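Local coordinates for putative uncharacterized protein (Pyrococcus furiosus, PDB 3VR0) that acts as an activator of the archaeal proteasome although it is a homologue of proteasome assembly chaperones, at residues D240-A243 with L244-A248; V45-L48 with A49-L53; E162-I165 with E166-S170; T109-P112 with P113-Y117; L197-G200 with K201-M205. One frame throughout, in Å; residues are numbered along the deposited sequence.

Interaction 1: residues D240-A243 with L244-A248; sequences DMTA and LDERA
The carboxylate of Glu-246 lies beside the methyl branch of Thr-242, with Glu-246 OE1 3.7 Å from Thr-242 CG2, while that of Asp-245 lies beside the peptide following Met-241, with Asp-245 OD2 3.6 Å from Thr-242 CA. A third flat group, on Asp-240, offers OD1 to the hydroxyl of Thr-242: OG1 donates to it at 2.9 Å on the syn side, 25° out of the carboxylate plane. The same OD1 also takes a weak bond from Thr-242 N, so one carboxylate oxygen holds both the backbone and the side chain of the first helical residue. Thr-242 places its hydroxyl beside its own backbone N (chi1 -63°), where OG1 can face Asp-240; this sets CG2 anti to that N, on the side where the extended Glu-246 chain lies. Met-241 occupies the N-cap position, and its carbonyl starts the helical ladder. Asp-245 N donates to Met-241 O at 3.2 Å, nearly straight, and Leu-244 N adds a weaker bond; Glu-246 N repeats the pattern on Thr-242 O at 3.0 Å. On the inner side of the helix Met-241 SD packs on Leu-244 CD1 at 4.2 Å, next to helix 45-57. Asp-245 OD1 finds its salt-bridge partner in Lys-225 of helix 221-235. Acidic groups thus gather at the amino end of helix 242-256, near the start of a predicted coiled coil; the helix end would be expected to ease their negative charge, and Lys-225 that of Asp-245 in particular.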
loop_
_atom_site.group_PDB
_atom_site.type_symbol
_atom_site.label_atom_id
_atom_site.label_comp_id
_atom_site.label_asym_id
_atom_site.label_seq_id
_atom_site.Cartn_x
_atom_site.Cartn_y
_atom_site.Cartn_z
ATOM N N ASP C 240 24.681 -18.941 30.832
ATOM C CA ASP C 240 25.738 -19.620 30.130
ATOM C C ASP C 240 25.659 -19.286 28.620
ATOM O O ASP C 240 24.679 -19.620 27.963
ATOM C CB ASP C 240 25.656 -21.146 30.375
ATOM C CG ASP C 240 26.852 -21.892 29.807
ATOM O OD1 ASP C 240 27.847 -21.216 29.446
ATOM O OD2 ASP C 240 26.807 -23.142 29.705
ATOM N N MET C 241 26.708 -18.655 28.092
ATOM C CA MET C 241 26.807 -18.263 26.663
ATOM C C MET C 241 27.422 -19.306 25.703
ATOM O O MET C 241 27.616 -19.026 24.513
ATOM C CB MET C 241 27.568 -16.934 26.538
ATOM C CG MET C 241 26.957 -15.799 27.351
ATOM S SD MET C 241 25.293 -15.341 26.718
ATOM C CE MET C 241 25.000 -13.947 27.772
ATOM N N THR C 242 27.687 -20.506 26.216
ATOM C CA THR C 242 28.371 -21.561 25.454
ATOM C C THR C 242 27.786 -21.781 24.071
ATOM O O THR C 242 28.511 -21.708 23.071
ATOM C CB THR C 242 28.385 -22.919 26.216
ATOM O OG1 THR C 242 29.133 -22.782 27.434
ATOM C CG2 THR C 242 29.008 -24.026 25.358
ATOM N N ALA C 243 26.488 -22.049 24.001
ATOM C CA ALA C 243 25.879 -22.438 22.737
ATOM C C ALA C 243 26.037 -21.347 21.663
ATOM O O ALA C 243 26.085 -21.655 20.465
ATOM C CB ALA C 243 24.437 -22.817 22.932
ATOM N N LEU C 244 26.148 -20.089 22.091
ATOM C CA LEU C 244 26.325 -18.985 21.154
ATOM C C LEU C 244 27.764 -18.966 20.639
ATOM O O LEU C 244 27.968 -18.953 19.424
ATOM C CB LEU C 244 25.906 -17.632 21.761
ATOM C CG LEU C 244 24.406 -17.273 21.930
ATOM C CD1 LEU C 244 24.221 -15.973 22.688
ATOM C CD2 LEU C 244 23.652 -17.224 20.613
ATOM N N ASP C 245 28.744 -19.003 21.556
ATOM C CA ASP C 245 30.181 -19.246 21.236
ATOM C C ASP C 245 30.364 -20.299 20.170
ATOM O O ASP C 245 31.060 -20.074 19.194
ATOM C CB ASP C 245 30.979 -19.742 22.451
ATOM C CG ASP C 245 31.041 -18.741 23.583
ATOM O OD1 ASP C 245 31.148 -17.506 23.334
ATOM O OD2 ASP C 245 30.984 -19.218 24.746
ATOM N N GLU C 246 29.739 -21.451 20.385
ATOM C CA GLU C 246 29.823 -22.568 19.467
ATOM C C GLU C 246 29.220 -22.286 18.101
ATOM O O GLU C 246 29.699 -22.808 17.090
ATOM C CB GLU C 246 29.170 -23.800 20.073
ATOM C CG GLU C 246 30.043 -24.483 21.125
ATOM C CD GLU C 246 29.343 -25.660 21.779
ATOM O OE1 GLU C 246 29.952 -26.316 22.661
ATOM O OE2 GLU C 246 28.182 -25.933 21.398
ATOM N N ARG C 247 28.172 -21.469 18.058
ATOM C CA ARG C 247 27.590 -21.097 16.766
ATOM C C ARG C 247 28.468 -20.056 16.064
ATOM O O ARG C 247 28.634 -20.111 14.855
ATOM C CB ARG C 247 26.153 -20.591 16.921
ATOM C CG ARG C 247 25.387 -20.435 15.611
ATOM C CD ARG C 247 23.945 -20.082 15.895
ATOM N NE ARG C 247 23.100 -20.114 14.696
ATOM C CZ ARG C 247 21.801 -20.422 14.711
ATOM N NH1 ARG C 247 21.203 -20.739 15.855
ATOM N NH2 ARG C 247 21.102 -20.429 13.582
ATOM N N ALA C 248 29.036 -19.116 16.816
ATOM C CA ALA C 248 29.933 -18.138 16.217
ATOM C C ALA C 248 31.166 -18.821 15.612
ATOM O O ALA C 248 31.573 -18.489 14.498
ATOM C CB ALA C 248 30.342 -17.077 17.222
#

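Interaction 2: residues V45-L48 with A49-L53; sequences VGKL and AAEHL
Lys-47 and Glu-51, one helical turn apart, cross obliquely on the same flank of helix 45-57. The lysine sets CG anti to its backbone N (chi1 -179°) and stays extended to the tip, whereas the glutamate keeps CG beside its own N. What meets is therefore methylene against carboxylate: Lys-47 CE lies 3.3 Å from Glu-51 OE2, and Lys-47 CG passes 4.0 Å from Glu-51 CD. The ammonium group travels past this point, with Lys-47 NZ 4.4 Å from Glu-51 OE2, beyond salt-bridge range though still probably attractive; NZ is bonded instead to the carbonyl of Gly-107. Glu-51 CG also leans on Lys-47 O at 3.4 Å, the carbonyl that accepts Glu-51 N at 2.9 Å. On the neighbouring flank His-52 CB rests 3.4 Å from Leu-48 O, and the small Ala-49 and Ala-50 bring their methyl groups close to the carbonyls of Val-45 and Gly-46. The largely buried helix lies among one strand and two helices: Ala-50 and Leu-53 face strand 102-107, Val-45 and Leu-48 pack on helix 221-235, and Leu-48 with His-52 also touches helix 242-256.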
loop_
_atom_site.group_PDB
_atom_site.type_symbol
_atom_site.label_atom_id
_atom_site.label_comp_id
_atom_site.label_asym_id
_atom_site.label_seq_id
_atom_site.Cartn_x
_atom_site.Cartn_y
_atom_site.Cartn_z
ATOM N N VAL C 45 20.523 -10.741 15.185
ATOM C CA VAL C 45 21.144 -10.478 16.468
ATOM C C VAL C 45 20.157 -10.536 17.637
ATOM O O VAL C 45 20.374 -11.294 18.578
ATOM C CB VAL C 45 21.838 -9.080 16.516
ATOM C CG1 VAL C 45 22.210 -8.735 17.952
ATOM C CG2 VAL C 45 23.063 -9.038 15.641
ATOM N N GLY C 46 19.117 -9.692 17.576
ATOM C CA GLY C 46 18.067 -9.627 18.603
ATOM C C GLY C 46 17.399 -10.975 18.762
ATOM O O GLY C 46 17.177 -11.431 19.876
ATOM N N LYS C 47 17.092 -11.627 17.647
ATOM C CA LYS C 47 16.458 -12.933 17.688
ATOM C C LYS C 47 17.289 -14.046 18.360
ATOM O O LYS C 47 16.764 -14.795 19.184
ATOM C CB LYS C 47 16.014 -13.371 16.307
ATOM C CG LYS C 47 15.327 -14.727 16.338
ATOM C CD LYS C 47 14.817 -15.117 14.969
ATOM C CE LYS C 47 14.032 -16.428 15.041
ATOM N NZ LYS C 47 13.016 -16.473 13.959
ATOM N N LEU C 48 18.565 -14.172 17.987
ATOM C CA LEU C 48 19.450 -15.175 18.597
ATOM C C LEU C 48 19.577 -14.938 20.069
ATOM O O LEU C 48 19.489 -15.860 20.848
ATOM C CB LEU C 48 20.860 -15.145 18.006
ATOM C CG LEU C 48 21.048 -15.767 16.635
ATOM C CD1 LEU C 48 22.465 -15.439 16.218
ATOM C CD2 LEU C 48 20.845 -17.268 16.686
ATOM N N ALA C 49 19.800 -13.687 20.412
ATOM C CA ALA C 49 19.872 -13.228 21.777
ATOM C C ALA C 49 18.582 -13.630 22.539
ATOM O O ALA C 49 18.676 -14.250 23.588
ATOM C CB ALA C 49 20.087 -11.762 21.813
ATOM N N ALA C 50 17.398 -13.313 22.007
ATOM C CA ALA C 50 16.157 -13.639 22.721
ATOM C C ALA C 50 15.920 -15.131 22.851
ATOM O O ALA C 50 15.524 -15.590 23.929
ATOM C CB ALA C 50 14.915 -12.946 22.097
ATOM N N GLU C 51 16.174 -15.886 21.777
ATOM C CA GLU C 51 15.997 -17.343 21.809
ATOM C C GLU C 51 16.934 -18.005 22.815
ATOM O O GLU C 51 16.549 -18.954 23.516
ATOM C CB GLU C 51 16.209 -17.974 20.459
ATOM C CG GLU C 51 15.065 -17.704 19.476
ATOM C CD GLU C 51 15.371 -18.294 18.119
ATOM O OE1 GLU C 51 16.564 -18.374 17.757
ATOM O OE2 GLU C 51 14.433 -18.722 17.429
ATOM N N HIS C 52 18.153 -17.495 22.897
ATOM C CA HIS C 52 19.100 -18.042 23.832
ATOM C C HIS C 52 18.637 -17.728 25.242
ATOM O O HIS C 52 18.750 -18.561 26.135
ATOM C CB HIS C 52 20.510 -17.493 23.621
ATOM C CG HIS C 52 21.529 -18.195 24.453
ATOM N ND1 HIS C 52 21.713 -19.562 24.397
ATOM C CD2 HIS C 52 22.389 -17.738 25.389
ATOM C CE1 HIS C 52 22.654 -19.914 25.255
ATOM N NE2 HIS C 52 23.092 -18.824 25.859
ATOM N N LEU C 53 18.107 -16.523 25.434
ATOM C CA LEU C 53 17.594 -16.145 26.735
ATOM C C LEU C 53 16.367 -16.993 27.102
ATOM O O LEU C 53 16.283 -17.493 28.216
ATOM C CB LEU C 53 17.331 -14.652 26.835
ATOM C CG LEU C 53 16.877 -14.071 28.171
ATOM C CD1 LEU C 53 17.978 -14.157 29.279
ATOM C CD2 LEU C 53 16.468 -12.621 27.913
#

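Interaction 3: residues E162-I165 with E166-S170; sequences EDLI and EYYKS
Lys-169 runs alongside Ile-165, pointing the same way, and meets it at every step outward. Its CB sits 3.2 Å from Ile-165 O and its CG 3.4 Å from the same oxygen, which also accepts Lys-169 N at 2.8 Å. Ile-165 sets CG2 anti to its own backbone N (CG1 chi1 -69°), which puts that methyl beside the extended lysine: Lys-169 CD is 3.9 Å from Ile-165 CG2, CE keeps close to it, and NZ ends 3.6 Å away. Ile-165 CG2 thus lines the outer lysine chain, whose charged tip makes a cation-pi contact with Trp-181. Tyr-168 N bonds to Leu-164 O almost straight, at 2.9 Å. The Tyr-168 ring swings back beside Leu-164, CE1 standing 3.9 Å from Leu-164 CB, and carries Tyr-167 CD2 over the centre of one face; its hydroxyl is held by Glu-137. Leu-164 CD2 touches both tyrosines, lying 4.2 Å from Tyr-167 CD2. Ile-165 also packs on Asn-79 of the second subunit. Leu-164, Ile-165 and Tyr-168 all press on Val-159, as suits a beta-alpha-beta crossover in which helix 164-172 links strand 155-159 to its parallel neighbour 179-181.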
loop_
_atom_site.group_PDB
_atom_site.type_symbol
_atom_site.label_atom_id
_atom_site.label_comp_id
_atom_site.label_asym_id
_atom_site.label_seq_id
_atom_site.Cartn_x
_atom_site.Cartn_y
_atom_site.Cartn_z
ATOM N N GLU C 162 16.381 10.966 29.204
ATOM C CA GLU C 162 17.740 11.360 29.583
ATOM C C GLU C 162 18.219 10.770 30.929
ATOM O O GLU C 162 19.306 10.264 30.977
ATOM C CB GLU C 162 17.860 12.886 29.610
ATOM C CG GLU C 162 18.996 13.372 28.743
ATOM C CD GLU C 162 19.576 14.728 29.180
ATOM O OE1 GLU C 162 20.825 14.836 29.172
ATOM O OE2 GLU C 162 18.803 15.663 29.531
ATOM N N ASP C 163 17.383 10.795 31.973
ATOM C CA ASP C 163 17.768 10.342 33.324
ATOM C C ASP C 163 18.181 8.880 33.417
ATOM O O ASP C 163 18.825 8.457 34.379
ATOM C CB ASP C 163 16.701 10.670 34.379
ATOM C CG ASP C 163 15.319 10.107 34.046
ATOM O OD1 ASP C 163 14.850 10.281 32.906
ATOM O OD2 ASP C 163 14.674 9.506 34.948
ATOM N N LEU C 164 17.829 8.126 32.386
ATOM C CA LEU C 164 18.040 6.705 32.348
ATOM C C LEU C 164 19.440 6.374 31.901
ATOM O O LEU C 164 19.867 5.220 32.007
ATOM C CB LEU C 164 17.044 6.062 31.364
ATOM C CG LEU C 164 15.578 6.002 31.789
ATOM C CD1 LEU C 164 14.755 5.511 30.617
ATOM C CD2 LEU C 164 15.404 5.075 33.021
ATOM N N ILE C 165 20.153 7.342 31.340
ATOM C CA ILE C 165 21.532 7.024 30.925
ATOM C C ILE C 165 22.381 6.551 32.122
ATOM O O ILE C 165 23.072 5.528 32.034
ATOM C CB ILE C 165 22.247 8.167 30.218
ATOM C CG1 ILE C 165 21.605 8.414 28.848
ATOM C CG2 ILE C 165 23.719 7.778 30.011
ATOM C CD1 ILE C 165 22.112 9.669 28.125
ATOM N N GLU C 166 22.289 7.253 33.246
ATOM C CA GLU C 166 23.145 6.873 34.372
ATOM C C GLU C 166 22.540 5.707 35.172
ATOM O O GLU C 166 23.275 4.856 35.733
ATOM C CB GLU C 166 23.540 8.072 35.223
ATOM C CG GLU C 166 22.477 8.663 36.139
ATOM C CD GLU C 166 23.134 9.483 37.263
ATOM O OE1 GLU C 166 24.392 9.418 37.381
ATOM O OE2 GLU C 166 22.413 10.185 38.022
ATOM N N TYR C 167 21.206 5.617 35.117
ATOM C CA TYR C 167 20.519 4.439 35.625
ATOM C C TYR C 167 21.115 3.212 34.977
ATOM O O TYR C 167 21.635 2.346 35.675
ATOM C CB TYR C 167 18.991 4.506 35.428
ATOM C CG TYR C 167 18.285 3.257 35.896
ATOM C CD1 TYR C 167 18.074 3.010 37.278
ATOM C CD2 TYR C 167 17.846 2.304 34.982
ATOM C CE1 TYR C 167 17.437 1.848 37.717
ATOM C CE2 TYR C 167 17.202 1.138 35.413
ATOM C CZ TYR C 167 17.002 0.921 36.784
ATOM O OH TYR C 167 16.380 -0.241 37.191
ATOM N N TYR C 168 21.090 3.139 33.644
ATOM C CA TYR C 168 21.592 1.936 32.995
ATOM C C TYR C 168 23.098 1.866 33.028
ATOM O O TYR C 168 23.658 0.783 32.998
ATOM C CB TYR C 168 21.077 1.759 31.557
ATOM C CG TYR C 168 19.609 1.469 31.509
ATOM C CD1 TYR C 168 18.707 2.437 31.098
ATOM C CD2 TYR C 168 19.121 0.234 31.903
ATOM C CE1 TYR C 168 17.356 2.188 31.084
ATOM C CE2 TYR C 168 17.789 -0.028 31.912
ATOM C CZ TYR C 168 16.905 0.943 31.499
ATOM O OH TYR C 168 15.579 0.665 31.484
ATOM N N LYS C 169 23.756 3.019 33.052
ATOM C CA LYS C 169 25.235 3.015 33.182
ATOM C C LYS C 169 25.663 2.309 34.445
ATOM O O LYS C 169 26.549 1.492 34.389
ATOM C CB LYS C 169 25.832 4.416 33.158
ATOM C CG LYS C 169 26.361 4.823 31.786
ATOM C CD LYS C 169 26.876 6.270 31.804
ATOM C CE LYS C 169 27.338 6.720 30.432
ATOM N NZ LYS C 169 27.255 8.215 30.335
ATOM N N SER C 170 24.990 2.602 35.557
ATOM C CA SER C 170 25.265 1.958 36.862
ATOM C C SER C 170 25.147 0.458 36.754
ATOM O O SER C 170 26.070 -0.272 37.130
ATOM C CB SER C 170 24.278 2.417 37.921
ATOM O OG SER C 170 24.242 3.816 37.979
#

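Interaction 4: residues T109-P112 with P113-Y117; sequences TQVP and PTDSY
A type I beta turn from Pro-112 to Asp-115 brings the loop after strand 102-107 into helix 116-131, and Val-111 and Asp-115 touch across it. Val-111 points its CG1 methyl, anti to the backbone N (chi1 164°), into the bend: CG1 is 3.4 Å from Asp-115 O and 3.8 Å from Asp-115 CB. The turn itself is closed by a weak bond, Asp-115 N to Pro-112 O at 3.4 Å with the N-H aimed well at the oxygen (162°). Pro-112 O also receives NE2 of His-119, so the carbonyl is gripped by the first turn of the helix as well. The two prolines stiffen the approach, with Pro-112 CB against Pro-113 CD at 3.6 Å, and Pro-113, at the second position of the turn, has its phi restrained by the ring to the range that this position needs. Asp-115 is the N-cap of the helix: its CG stands anti to the backbone N (chi1 179°), OD1 caps the backbone N of Gly-118, and OD2 bonds ND1 of His-69, a residue that, with Glu-121, binds a gold ion in this crystal. Upstream, Thr-109 OG1 donates to Gln-110 O at 2.6 Å. Just past the cap, Ser-116 OG and Tyr-117 OH bond His-72 ND1 and Lys-18 O of the second subunit.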
loop_
_atom_site.group_PDB
_atom_site.type_symbol
_atom_site.label_atom_id
_atom_site.label_comp_id
_atom_site.label_asym_id
_atom_site.label_seq_id
_atom_site.Cartn_x
_atom_site.Cartn_y
_atom_site.Cartn_z
ATOM N N THR C 109 9.021 -13.014 12.029
ATOM C CA THR C 109 9.109 -11.924 11.072
ATOM C C THR C 109 8.648 -10.669 11.716
ATOM O O THR C 109 8.052 -10.689 12.821
ATOM C CB THR C 109 8.147 -12.152 9.808
ATOM O OG1 THR C 109 8.378 -11.136 8.812
ATOM C CG2 THR C 109 6.653 -12.108 10.196
ATOM N N GLN C 110 8.938 -9.568 11.039
ATOM C CA GLN C 110 8.296 -8.310 11.331
ATOM C C GLN C 110 7.454 -8.018 10.099
ATOM O O GLN C 110 7.533 -8.733 9.096
ATOM C CB GLN C 110 9.328 -7.195 11.562
ATOM C CG GLN C 110 10.270 -7.432 12.752
ATOM C CD GLN C 110 10.918 -6.149 13.290
ATOM O OE1 GLN C 110 10.281 -5.099 13.408
ATOM N NE2 GLN C 110 12.197 -6.244 13.641
ATOM N N VAL C 111 6.665 -6.961 10.172
ATOM C CA VAL C 111 5.866 -6.533 9.047
ATOM C C VAL C 111 6.853 -6.131 7.919
ATOM O O VAL C 111 7.939 -5.619 8.211
ATOM C CB VAL C 111 5.009 -5.320 9.482
ATOM C CG1 VAL C 111 4.441 -4.564 8.267
ATOM C CG2 VAL C 111 3.835 -5.787 10.434
ATOM N N PRO C 112 6.491 -6.367 6.645
ATOM C CA PRO C 112 7.401 -6.039 5.540
ATOM C C PRO C 112 7.807 -4.554 5.489
ATOM O O PRO C 112 7.135 -3.723 6.077
ATOM C CB PRO C 112 6.609 -6.478 4.287
ATOM C CG PRO C 112 5.689 -7.530 4.816
ATOM C CD PRO C 112 5.265 -7.022 6.148
ATOM N N PRO C 113 8.942 -4.231 4.810
ATOM C CA PRO C 113 9.424 -2.821 4.834
ATOM C C PRO C 113 8.494 -1.832 4.121
ATOM O O PRO C 113 8.568 -0.639 4.350
ATOM C CB PRO C 113 10.825 -2.888 4.188
ATOM C CG PRO C 113 10.915 -4.292 3.513
ATOM C CD PRO C 113 9.919 -5.180 4.222
ATOM N N THR C 114 7.562 -2.330 3.335
ATOM C CA THR C 114 6.675 -1.454 2.581
ATOM C C THR C 114 5.396 -1.019 3.310
ATOM O O THR C 114 4.628 -0.267 2.746
ATOM C CB THR C 114 6.233 -2.126 1.254
ATOM O OG1 THR C 114 5.599 -3.370 1.552
ATOM C CG2 THR C 114 7.435 -2.375 0.301
ATOM N N ASP C 115 5.164 -1.456 4.555
ATOM C CA ASP C 115 3.870 -1.214 5.242
ATOM C C ASP C 115 4.117 -0.579 6.630
ATOM O O ASP C 115 4.049 -1.285 7.687
ATOM C CB ASP C 115 3.090 -2.559 5.365
ATOM C CG ASP C 115 1.732 -2.426 6.077
ATOM O OD1 ASP C 115 1.266 -1.299 6.339
ATOM O OD2 ASP C 115 1.080 -3.466 6.362
ATOM N N SER C 116 4.393 0.730 6.644
ATOM C CA SER C 116 4.695 1.440 7.916
ATOM C C SER C 116 3.554 1.389 8.897
ATOM O O SER C 116 3.766 1.149 10.084
ATOM C CB SER C 116 5.125 2.907 7.700
ATOM O OG SER C 116 6.403 2.925 7.076
ATOM N N TYR C 117 2.354 1.639 8.410
ATOM C CA TYR C 117 1.164 1.547 9.221
ATOM C C TYR C 117 1.089 0.193 9.991
ATOM O O TYR C 117 0.725 0.164 11.145
ATOM C CB TYR C 117 -0.121 1.730 8.364
ATOM C CG TYR C 117 -1.355 1.772 9.276
ATOM C CD1 TYR C 117 -1.719 2.956 9.889
ATOM C CD2 TYR C 117 -2.100 0.601 9.590
ATOM C CE1 TYR C 117 -2.777 3.035 10.751
ATOM C CE2 TYR C 117 -3.226 0.677 10.483
ATOM C CZ TYR C 117 -3.531 1.903 11.062
ATOM O OH TYR C 117 -4.596 2.088 11.941
#

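Interaction 5: residues L197-G200 with K201-M205; sequences LGIG and KLRGM
Helix 192-202 ends in a Schellman motif in which the backbone bends back on Gly-200 and Gly-204 takes a positive phi of 96°. Its two bonds are Met-205 N to Gly-200 O at 3.0 Å and Gly-204 N to Lys-201 O at 3.2 Å; Arg-203 N is a further donor to Gly-200 O at 2.9 Å, from the opposite face of the carbonyl plane. Met-205 follows with its side chain: its CB lies 3.3 Å from Gly-200 O, and SD passes 4.1 Å from Gly-200 CA, which bears no side chain. Before the bend Lys-201 N holds Leu-197 O at 2.8 Å. Ile-199 holds CG2 anti to its backbone N, on the side of Arg-203, 4.0 Å from Arg-203 NE, and the extended arginine carries its guanidinium on to a salt bridge with Asp-128 and a bond to Gln-131. Lys-201 NZ bonds the carbonyls of Thr-160 and of Val-82 in the second subunit. The helix end thus lies against helix 116-131 through Ile-199 and Arg-203, against strand 137-145 through Leu-197 and Met-205, and against the second subunit through Leu-197, Ile-199, Lys-201 and Leu-202.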
loop_
_atom_site.group_PDB
_atom_site.type_symbol
_atom_site.label_atom_id
_atom_site.label_comp_id
_atom_site.label_asym_id
_atom_site.label_seq_id
_atom_site.Cartn_x
_atom_site.Cartn_y
_atom_site.Cartn_z
ATOM N N LEU C 197 9.917 1.349 21.733
ATOM C CA LEU C 197 10.369 2.412 22.655
ATOM C C LEU C 197 9.692 3.734 22.310
ATOM O O LEU C 197 9.216 4.466 23.213
ATOM C CB LEU C 197 11.893 2.581 22.596
ATOM C CG LEU C 197 12.676 1.334 23.039
ATOM C CD1 LEU C 197 14.141 1.566 22.781
ATOM C CD2 LEU C 197 12.443 1.029 24.552
ATOM N N GLY C 198 9.626 4.038 21.004
ATOM C CA GLY C 198 9.034 5.352 20.582
ATOM C C GLY C 198 7.588 5.483 20.959
ATOM O O GLY C 198 7.160 6.485 21.502
ATOM N N ILE C 199 6.823 4.429 20.688
ATOM C CA ILE C 199 5.416 4.416 21.058
ATOM C C ILE C 199 5.288 4.243 22.548
ATOM O O ILE C 199 4.441 4.886 23.188
ATOM C CB ILE C 199 4.635 3.300 20.320
ATOM C CG1 ILE C 199 4.753 3.486 18.777
ATOM C CG2 ILE C 199 3.148 3.343 20.746
ATOM C CD1 ILE C 199 4.363 2.245 17.981
ATOM N N GLY C 200 6.129 3.389 23.119
ATOM C CA GLY C 200 6.053 3.194 24.576
ATOM C C GLY C 200 6.198 4.501 25.321
ATOM O O GLY C 200 5.453 4.796 26.270
ATOM N N LYS C 201 7.136 5.315 24.862
ATOM C CA LYS C 201 7.399 6.630 25.470
ATOM C C LYS C 201 6.181 7.575 25.472
ATOM O O LYS C 201 5.949 8.343 26.420
ATOM C CB LYS C 201 8.549 7.231 24.685
ATOM C CG LYS C 201 8.982 8.587 25.133
ATOM C CD LYS C 201 10.022 9.050 24.146
ATOM C CE LYS C 201 10.672 10.321 24.570
ATOM N NZ LYS C 201 12.040 10.184 24.002
ATOM N N LEU C 202 5.368 7.517 24.415
ATOM C CA LEU C 202 4.104 8.265 24.381
ATOM C C LEU C 202 3.129 7.808 25.443
ATOM O O LEU C 202 2.242 8.562 25.854
ATOM C CB LEU C 202 3.401 8.119 23.019
ATOM C CG LEU C 202 4.100 8.533 21.713
ATOM C CD1 LEU C 202 3.045 8.665 20.575
ATOM C CD2 LEU C 202 4.828 9.861 21.878
ATOM N N ARG C 203 3.234 6.552 25.855
ATOM C CA ARG C 203 2.298 6.015 26.849
ATOM C C ARG C 203 2.853 6.112 28.256
ATOM O O ARG C 203 2.221 5.665 29.168
ATOM C CB ARG C 203 2.024 4.537 26.592
ATOM C CG ARG C 203 1.397 4.287 25.307
ATOM C CD ARG C 203 1.315 2.802 25.113
ATOM N NE ARG C 203 0.756 2.505 23.812
ATOM C CZ ARG C 203 -0.048 1.487 23.592
ATOM N NH1 ARG C 203 -0.416 0.702 24.610
ATOM N NH2 ARG C 203 -0.508 1.266 22.367
ATOM N N GLY C 204 4.052 6.652 28.428
ATOM C CA GLY C 204 4.576 6.845 29.784
ATOM C C GLY C 204 5.475 5.698 30.189
ATOM O O GLY C 204 5.917 5.647 31.330
ATOM N N MET C 205 5.756 4.800 29.241
ATOM C CA MET C 205 6.723 3.687 29.385
ATOM C C MET C 205 8.144 4.154 29.048
ATOM O O MET C 205 8.360 5.285 28.586
ATOM C CB MET C 205 6.322 2.516 28.460
ATOM C CG MET C 205 4.899 1.967 28.723
ATOM S SD MET C 205 4.416 0.739 27.488
ATOM C CE MET C 205 5.296 -0.761 28.039
#

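How the interactions relate
From the N terminus, interaction 2 comes first, then 4, 3, 5 and 1. Each lies in a continuous segment, so none nests in or crosses another; interaction 4 closes a tight turn between a strand and a helix, interactions 1 and 5 span a helix start and a helix end, and 2 and 3 follow helical turns. Only interactions 1 and 2 touch: His-52 NE2 bonds Asp-240 O at 2.8 Å, and Leu-244 CD1 packs on His-52 CD2, joining helix 45-57 to the start of helix 242-256. Interactions 3 and 5 have nearest atoms about 7 Å apart; these two and interaction 4 face the second subunit. Interaction 1 lies across the chain's centre from both 4 and 5.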